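PDB 3OFG: Boca/mesd chaperone for ywtd beta-propeller-egf protein 1 from Caenorhabditis elegans, which probably acts as an endoplasmic reticulum chaperone in the folding and maturation of YWTD beta-propeller domains of LDL-receptor-type proteins. Local coordinates for residues Ser41-Asn45 with Asn46-Leu50. Sequence-based numbering, arbitrary orientation.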
# COMPACT_ATOMS: atom_id res chain seq x y z
N SER A 41 12.48 -11.21 -6.42
CA SER A 41 12.96 -12.51 -6.91
C SER A 41 13.81 -13.23 -5.88
O SER A 41 13.63 -14.44 -5.63
CB SER A 41 13.78 -12.34 -8.19
OG SER A 41 12.96 -11.90 -9.26
N GLN A 42 14.73 -12.53 -5.25
CA GLN A 42 15.58 -13.11 -4.23
C GLN A 42 14.75 -13.61 -3.04
O GLN A 42 14.97 -14.73 -2.53
CB GLN A 42 16.63 -12.11 -3.76
CG GLN A 42 17.63 -11.77 -4.83
CD GLN A 42 18.62 -10.76 -4.30
OE1 GLN A 42 18.34 -9.57 -4.27
NE2 GLN A 42 19.73 -11.24 -3.76
N LEU A 43 13.74 -12.86 -2.63
CA LEU A 43 12.86 -13.27 -1.56
C LEU A 43 12.03 -14.48 -1.98
O LEU A 43 11.82 -15.38 -1.17
CB LEU A 43 12.00 -12.10 -1.08
CG LEU A 43 12.80 -11.17 -0.15
CD1 LEU A 43 12.13 -9.81 -0.07
CD2 LEU A 43 12.93 -11.75 1.24
N TYR A 44 11.56 -14.51 -3.22
CA TYR A 44 10.82 -15.65 -3.73
C TYR A 44 11.71 -16.90 -3.58
O TYR A 44 11.24 -17.97 -3.16
CB TYR A 44 10.44 -15.46 -5.21
CG TYR A 44 9.70 -16.66 -5.73
CD1 TYR A 44 10.40 -17.79 -6.18
CD2 TYR A 44 8.31 -16.72 -5.70
CE1 TYR A 44 9.73 -18.92 -6.61
CE2 TYR A 44 7.64 -17.86 -6.14
CZ TYR A 44 8.37 -18.93 -6.57
OH TYR A 44 7.67 -20.07 -6.99
N ASN A 45 12.98 -16.79 -3.92
CA ASN A 45 13.88 -17.93 -3.85
C ASN A 45 14.20 -18.36 -2.41
O ASN A 45 14.65 -19.48 -2.18
CB ASN A 45 15.13 -17.66 -4.67
CG ASN A 45 14.82 -17.48 -6.12
OD1 ASN A 45 13.86 -18.04 -6.63
ND2 ASN A 45 15.58 -16.67 -6.81
N ASN A 46 13.92 -17.49 -1.44
CA ASN A 46 14.00 -17.77 -0.01
C ASN A 46 12.61 -18.16 0.53
O ASN A 46 12.41 -18.22 1.74
CB ASN A 46 14.50 -16.56 0.77
CG ASN A 46 15.92 -16.24 0.48
OD1 ASN A 46 16.63 -17.03 -0.13
ND2 ASN A 46 16.37 -15.06 0.93
N HIS A 47 11.67 -18.39 -0.38
CA HIS A 47 10.35 -18.90 -0.04
C HIS A 47 9.43 -17.87 0.63
O HIS A 47 8.56 -18.23 1.41
CB HIS A 47 10.51 -20.17 0.80
CG HIS A 47 11.60 -21.05 0.28
ND1 HIS A 47 11.56 -21.57 -0.99
CD2 HIS A 47 12.82 -21.36 0.77
CE1 HIS A 47 12.68 -22.21 -1.24
NE2 HIS A 47 13.47 -22.10 -0.18
N VAL A 48 9.64 -16.59 0.30
CA VAL A 48 8.78 -15.52 0.74
C VAL A 48 8.07 -14.94 -0.47
O VAL A 48 8.69 -14.24 -1.27
CB VAL A 48 9.58 -14.42 1.43
CG1 VAL A 48 8.66 -13.31 1.90
CG2 VAL A 48 10.32 -14.99 2.63
N ASP A 49 6.78 -15.23 -0.62
CA ASP A 49 5.96 -14.71 -1.70
C ASP A 49 5.40 -13.34 -1.34
O ASP A 49 4.85 -13.15 -0.27
CB ASP A 49 4.79 -15.67 -1.97
CG ASP A 49 5.23 -16.99 -2.55
OD1 ASP A 49 6.07 -16.99 -3.46
OD2 ASP A 49 4.69 -18.04 -2.09
N LEU A 50 5.51 -12.40 -2.26
CA LEU A 50 5.00 -11.06 -2.03
C LEU A 50 4.63 -10.42 -3.35
O LEU A 50 5.10 -10.84 -4.40
CB LEU A 50 6.02 -10.20 -1.27
CG LEU A 50 7.31 -10.00 -2.02
CD1 LEU A 50 7.25 -8.72 -2.86
CD2 LEU A 50 8.53 -9.95 -1.11
O HOH W 1 17.65 -15.54 -2.56
O HOH W 2 8.45 -18.66 -2.95
O HOH W 3 16.88 -20.22 -0.76
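Near the C-terminal end of helix 29-45, the carbonyl of Q42 reaches N46: the bond from N46 N to Q42 O is weak and bent. A water donating to both Q42 O and N46 OD1 adds a second link. L43 O does more of the work, gripped from opposite faces of its carbonyl plane by N46 N and by V48 N; V48 N lies 2.9 Å from L43 O in a fairly straight bond. L43 CD1 lies 3.7 Å from L50 CD2, the two side chains crossing at about a right angle, and both touch F62 of strand 59-64. Y44 O then takes H47 N, with 2.8 Å between H47 N and Y44 O. Together with V48 N to L43 O, this makes a Schellman motif, with H47 as the C-prime residue at positive phi (74°), the motif by which the chain leaves the helix and heads into strand 50-56. With CG anti to the backbone N (chi1 179°), the Y44 ring runs alongside D49, whose OD1 sits 3.2 Å from CD2 of Y44, the carboxylate tilted 47° to the ring. A water over the centre of one ring face donates to Y44 O and D49 OD1. Finally, N45 O lies over one face of the H47 imidazole, and another water donates to N45 O and to N46 OD1, the latter at a longer distance. An alanine at N46 would probably leave the waters on Q42 O and N45 O each without the OD1 partner, and so cut both water bridges.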